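Local coordinates for protein 4-alpha-glucanotransferase (Streptococcus agalactiae, PDB 6M6T) that belongs to the amylomaltases, TIM-barrel enzymes of the 4-alpha-glucanotransferase family, and binds glycans in its pockets, at residues Val33-Val37 with Asp208-Gln212; Ala245-Val249 with Leu260-Ile265. One frame throughout, in Å; residues are numbered along the deposited sequence.

Contact 1 of 2, residues Val33-Val37 with Asp208-Gln212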
loop_
_atom_site.group_PDB
_atom_site.type_symbol
_atom_site.label_atom_id
_atom_site.label_comp_id
_atom_site.label_asym_id
_atom_site.label_seq_id
_atom_site.Cartn_x
_atom_site.Cartn_y
_atom_site.Cartn_z
ATOM N N VAL A 33 7.580 15.504 -5.467
ATOM C CA VAL A 33 6.632 16.540 -5.045
ATOM C C VAL A 33 6.756 17.763 -5.951
ATOM O O VAL A 33 5.752 18.291 -6.451
ATOM C CB VAL A 33 6.853 16.913 -3.566
ATOM C CG1 VAL A 33 5.679 17.712 -3.024
ATOM C CG2 VAL A 33 7.072 15.679 -2.728
ATOM N N ASP A 34 7.999 18.240 -6.145
ATOM C CA ASP A 34 8.268 19.384 -7.011
ATOM C C ASP A 34 7.619 19.188 -8.377
ATOM O O ASP A 34 7.035 20.124 -8.951
ATOM C CB ASP A 34 9.786 19.576 -7.162
ATOM C CG ASP A 34 10.435 20.330 -5.980
ATOM O OD1 ASP A 34 9.763 21.187 -5.361
ATOM O OD2 ASP A 34 11.633 20.067 -5.684
ATOM N N PHE A 35 7.690 17.962 -8.900
ATOM C CA PHE A 35 7.109 17.667 -10.202
ATOM C C PHE A 35 5.587 17.665 -10.144
ATOM O O PHE A 35 4.924 18.012 -11.130
ATOM C CB PHE A 35 7.641 16.329 -10.715
ATOM C CG PHE A 35 6.625 15.519 -11.449
ATOM C CD1 PHE A 35 6.312 15.809 -12.763
ATOM C CD2 PHE A 35 5.968 14.463 -10.826
ATOM C CE1 PHE A 35 5.355 15.068 -13.441
ATOM C CE2 PHE A 35 5.003 13.711 -11.510
ATOM C CZ PHE A 35 4.696 14.014 -12.805
ATOM N N LEU A 36 5.012 17.271 -9.009
ATOM C CA LEU A 36 3.556 17.284 -8.912
ATOM C C LEU A 36 3.034 18.715 -8.896
ATOM O O LEU A 36 1.998 19.010 -9.504
ATOM C CB LEU A 36 3.088 16.510 -7.675
ATOM C CG LEU A 36 3.366 15.008 -7.739
ATOM C CD1 LEU A 36 2.736 14.203 -6.564
ATOM C CD2 LEU A 36 2.901 14.488 -9.071
ATOM N N VAL A 37 3.751 19.621 -8.228
ATOM C CA VAL A 37 3.345 21.032 -8.247
ATOM C C VAL A 37 3.673 21.717 -9.570
ATOM O O VAL A 37 3.052 22.740 -9.893
ATOM C CB VAL A 37 3.964 21.881 -7.117
ATOM C CG1 VAL A 37 3.865 21.155 -5.773
ATOM C CG2 VAL A 37 5.399 22.303 -7.450
ATOM N N ASP A 208 2.648 21.394 2.478
ATOM C CA ASP A 208 2.842 22.831 2.347
ATOM C C ASP A 208 3.049 23.284 0.908
ATOM O O ASP A 208 3.011 24.494 0.649
ATOM C CB ASP A 208 4.006 23.282 3.226
ATOM C CG ASP A 208 3.671 23.194 4.705
ATOM O OD1 ASP A 208 3.783 22.084 5.276
ATOM O OD2 ASP A 208 3.265 24.228 5.288
ATOM N N LYS A 209 3.252 22.364 -0.033
ATOM C CA LYS A 209 3.145 22.729 -1.440
ATOM C C LYS A 209 1.755 22.477 -2.038
ATOM O O LYS A 209 1.623 22.450 -3.264
ATOM C CB LYS A 209 4.193 21.985 -2.261
ATOM C CG LYS A 209 5.598 22.242 -1.809
ATOM C CD LYS A 209 6.326 23.157 -2.764
ATOM C CE LYS A 209 7.786 22.792 -2.849
ATOM N NZ LYS A 209 8.688 23.726 -2.079
ATOM N N GLY A 210 0.722 22.266 -1.224
ATOM C CA GLY A 210 -0.581 21.924 -1.772
ATOM C C GLY A 210 -0.751 20.496 -2.268
ATOM O O GLY A 210 -1.816 20.178 -2.820
ATOM N N ILE A 211 0.242 19.623 -2.074
ATOM C CA ILE A 211 0.179 18.225 -2.502
ATOM C C ILE A 211 -0.325 17.359 -1.349
ATOM O O ILE A 211 0.243 17.386 -0.250
ATOM C CB ILE A 211 1.552 17.738 -2.986
ATOM C CG1 ILE A 211 1.870 18.375 -4.328
ATOM C CG2 ILE A 211 1.576 16.203 -3.101
ATOM C CD1 ILE A 211 0.671 18.339 -5.279
ATOM N N GLN A 212 -1.373 16.570 -1.607
ATOM C CA GLN A 212 -1.990 15.702 -0.610
ATOM C C GLN A 212 -1.716 14.231 -0.917
ATOM O O GLN A 212 -1.715 13.823 -2.086
ATOM C CB GLN A 212 -3.490 15.950 -0.555
ATOM C CG GLN A 212 -3.877 17.397 -0.311
ATOM C CD GLN A 212 -4.798 17.538 0.876
ATOM O OE1 GLN A 212 -5.953 17.093 0.840
ATOM N NE2 GLN A 212 -4.286 18.135 1.953
#
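Ile211 sets its side chain against the last turns of the helix through Val33-Val37, touching Val33, Leu36 and Val37. Its CG1 lies beside the backbone N (chi1 -72°), which carries that branch to the helix: Ile211 CG1 meets Val37 CG1 at 3.7 Å and Val33 CG1 at 4.1 Å. The methyl Ile211 CD1 reaches CB of Leu36 at 3.9 Å, the two side chains crossing at about a right angle, while the other branch, CG2, comes against the Leu36 methyl CD1. Val33 and Ile211 instead run past each other in opposite directions.

Nearer the surface, Lys209 takes over. With CG1 of Val37 turned beside its own backbone N (chi1 -46°), this methyl packs on Lys209 CB at 3.6 Å, close to the Lys209 carbonyl as well. The lysine chain then bends repeatedly and brings Lys209 CE to 3.6 Å from Asp34 OD1. Lys209 NZ stays 4.3 Å from OD1 of Asp34, too far for a salt bridge; Tyr205 links the two instead, its OH hydrogen-bonded to OD1 and weakly to NZ.

Between the lysine and the isoleucine, Gly210 is the C-prime residue of a Schellman motif that ends helix 182-208, with Ile211 N reaching back to Ala206 O. The chain is thus turned into strand 212-217, where Gln212 bonds through its backbone to Lys42 and Trp44. Helix 27-38 packs beside this turn, Val33 lying on Leu202, Tyr205 and Ala206 of helix 182-208, and Val33 and Leu36 both on Trp44 of the barrel strand 43-45.

Contact 2 of 2, residues Ala245-Val249 with Leu260-Ile265. With AC1 (4,6-dideoxy-4-{[(1S,4R,5S,6S)-4,5,6-trihydroxy-3-(hydroxymethyl)cyclohex-2-en-1-yl]amino}-alpha-D-glucopyranose), chain I.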
loop_
_atom_site.group_PDB
_atom_site.type_symbol
_atom_site.label_atom_id
_atom_site.label_comp_id
_atom_site.label_asym_id
_atom_site.label_seq_id
_atom_site.Cartn_x
_atom_site.Cartn_y
_atom_site.Cartn_z
ATOM N N ALA A 245 -9.200 -20.493 9.296
ATOM C CA ALA A 245 -9.490 -20.161 7.913
ATOM C C ALA A 245 -8.570 -19.035 7.446
ATOM O O ALA A 245 -8.103 -18.217 8.250
ATOM C CB ALA A 245 -10.929 -19.744 7.772
ATOM N N ILE A 246 -8.298 -18.991 6.140
ATOM C CA ILE A 246 -7.483 -17.935 5.557
ATOM C C ILE A 246 -8.316 -17.112 4.567
ATOM O O ILE A 246 -9.452 -17.459 4.209
ATOM C CB ILE A 246 -6.196 -18.468 4.878
ATOM C CG1 ILE A 246 -6.527 -19.466 3.769
ATOM C CG2 ILE A 246 -5.226 -19.048 5.913
ATOM C CD1 ILE A 246 -5.423 -19.614 2.755
ATOM N N ALA A 247 -7.709 -16.009 4.121
ATOM C CA ALA A 247 -8.363 -15.026 3.272
ATOM C C ALA A 247 -8.079 -15.269 1.793
ATOM O O ALA A 247 -7.046 -15.814 1.407
ATOM C CB ALA A 247 -7.918 -13.620 3.657
ATOM N N GLY A 248 -9.024 -14.855 0.968
ATOM C CA GLY A 248 -8.871 -14.939 -0.464
ATOM C C GLY A 248 -10.095 -14.422 -1.195
ATOM O O GLY A 248 -10.857 -13.586 -0.692
ATOM N N VAL A 249 -10.299 -14.940 -2.395
ATOM C CA VAL A 249 -11.363 -14.442 -3.245
ATOM C C VAL A 249 -11.589 -15.506 -4.315
ATOM O O VAL A 249 -10.619 -16.111 -4.800
ATOM C CB VAL A 249 -10.984 -13.058 -3.800
ATOM C CG1 VAL A 249 -10.144 -13.149 -5.095
ATOM C CG2 VAL A 249 -12.198 -12.160 -3.900
ATOM N N LEU A 260 -5.862 -16.900 -3.677
ATOM C CA LEU A 260 -5.572 -17.311 -2.311
ATOM C C LEU A 260 -4.547 -16.335 -1.744
ATOM O O LEU A 260 -3.458 -16.178 -2.312
ATOM C CB LEU A 260 -5.053 -18.749 -2.280
ATOM C CG LEU A 260 -4.694 -19.313 -0.914
ATOM C CD1 LEU A 260 -5.488 -20.585 -0.655
ATOM C CD2 LEU A 260 -3.184 -19.554 -0.845
ATOM N N TRP A 261 -4.900 -15.671 -0.638
ATOM C CA TRP A 261 -4.083 -14.600 -0.072
ATOM C C TRP A 261 -3.215 -15.045 1.108
ATOM O O TRP A 261 -2.030 -14.693 1.163
ATOM C CB TRP A 261 -4.982 -13.436 0.353
ATOM C CG TRP A 261 -5.656 -12.743 -0.800
ATOM C CD1 TRP A 261 -5.408 -12.936 -2.132
ATOM C CD2 TRP A 261 -6.684 -11.743 -0.724
ATOM N NE1 TRP A 261 -6.224 -12.120 -2.890
ATOM C CE2 TRP A 261 -7.013 -11.377 -2.051
ATOM C CE3 TRP A 261 -7.352 -11.118 0.333
ATOM C CZ2 TRP A 261 -7.982 -10.420 -2.346
ATOM C CZ3 TRP A 261 -8.319 -10.165 0.036
ATOM C CH2 TRP A 261 -8.621 -9.829 -1.293
ATOM N N GLY A 262 -3.766 -15.808 2.052
ATOM C CA GLY A 262 -3.011 -16.338 3.166
ATOM C C GLY A 262 -3.182 -15.598 4.475
ATOM O O GLY A 262 -2.709 -16.086 5.509
ATOM N N ASN A 263 -3.834 -14.441 4.468
ATOM C CA ASN A 263 -3.998 -13.696 5.703
ATOM C C ASN A 263 -4.972 -14.412 6.637
ATOM O O ASN A 263 -5.903 -15.093 6.193
ATOM C CB ASN A 263 -4.512 -12.284 5.430
ATOM C CG ASN A 263 -3.935 -11.676 4.168
ATOM O OD1 ASN A 263 -4.176 -12.164 3.066
ATOM N ND2 ASN A 263 -3.179 -10.589 4.322
ATOM N N PRO A 264 -4.795 -14.252 7.938
ATOM C CA PRO A 264 -5.805 -14.744 8.873
ATOM C C PRO A 264 -7.119 -14.012 8.658
ATOM O O PRO A 264 -7.181 -12.964 8.017
ATOM C CB PRO A 264 -5.204 -14.429 10.247
ATOM C CG PRO A 264 -4.283 -13.275 9.995
ATOM C CD PRO A 264 -3.730 -13.489 8.608
ATOM N N ILE A 265 -8.173 -14.580 9.222
ATOM C CA ILE A 265 -9.537 -14.100 9.077
ATOM C C ILE A 265 -9.975 -13.454 10.385
ATOM O O ILE A 265 -9.487 -13.807 11.464
ATOM C CB ILE A 265 -10.422 -15.292 8.687
ATOM C CG1 ILE A 265 -10.090 -15.740 7.270
ATOM C CG2 ILE A 265 -11.867 -14.983 8.848
ATOM C CD1 ILE A 265 -10.712 -14.869 6.213
HETATM C C1 AC1 I . -2.234 -9.097 -2.803
HETATM O O2 AC1 I . -2.641 -10.108 -5.010
HETATM C C2 AC1 I . -1.765 -10.109 -3.867
HETATM C C4A AC1 I . 0.744 -16.309 -0.797
HETATM C C3 AC1 I . -1.670 -11.502 -3.317
HETATM O O3 AC1 I . -1.191 -12.298 -4.389
HETATM C C4 AC1 I . -0.706 -11.508 -2.106
HETATM N N4A AC1 I . -0.381 -12.836 -1.502
HETATM C C5 AC1 I . -1.374 -10.608 -1.082
HETATM O O5 AC1 I . -1.426 -9.258 -1.594
HETATM C C6 AC1 I . -0.571 -10.633 0.215
HETATM C C1B AC1 I . 0.804 -13.582 -2.009
HETATM C C2B AC1 I . 0.288 -14.825 -2.713
HETATM O O2B AC1 I . -0.659 -14.464 -3.722
HETATM C C3B AC1 I . -0.385 -15.710 -1.651
HETATM O O3B AC1 I . -1.167 -16.755 -2.270
HETATM O O4 AC1 I . 0.242 -17.099 0.322
HETATM C C5B AC1 I . 1.631 -15.300 -0.367
HETATM C C7B AC1 I . 1.671 -14.010 -0.970
HETATM C C6B AC1 I . 2.600 -15.706 0.769
HETATM O O6B AC1 I . 2.109 -16.884 1.447
#
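This beta hairpin, strands 245-249 and 259-264, forms one edge of a small antiparallel sheet beside the glycan pockets, with 259-264 outermost; the segments 245-249 and 260-264 run at 139°, roughly antiparallel. Gly248 faces Leu260 as a non-hydrogen-bonded pair. Beyond it the register slips by two residues: Ala247 N gives a bond of 2.9 Å to Asn263 O, in the carbonyl plane, and Ala247 O receives Trp261 N at 3.0 Å, the donor lying 24° out of the plane of the Ala247 carbonyl, and more weakly Gly262 N.

On the side chains, Ile246 CD1 meets Leu260 CD1 at 3.5 Å, and Ile265 brings its CD1 to 4.0 Å from Ala247 CB. Trp261 has CG beside its backbone N (chi1 -66°), which turns the indole back over the first strand; its NE1 is hydrogen-bonded to Gln259 OE1, and the His297 ring meets the indole edge-to-face. The Trp261 carbonyl takes a weak bond from AC1 O4, while the O3B contact to Leu260 O is modelled too short to be trusted. Another AC1 touches Val249. Gly248 CA makes a CH-pi contact over the indole face, 4.0 Å from the centroid of the five-membered ring of Trp261.

Contact 1 comes first along the chain and is complete before contact 2 opens. They lie on opposite sides of the chain's centre, their own centres 37 Å apart and their nearest atoms about 25 Å apart, so they do not touch. Contact 1 lies on the outer helix layer of the barrel, where the turn after helix 182-208 leads into strand 212-217; contact 2 belongs to the separate antiparallel sheet of strands 259-264, 245-249, 303-308 and 319-321. Strand 212-217 leads the chain from the first contact toward the second. One joins barrel elements far apart in sequence, the other contributes Leu260 and Trp261 to one glycan pocket and Val249 to the second.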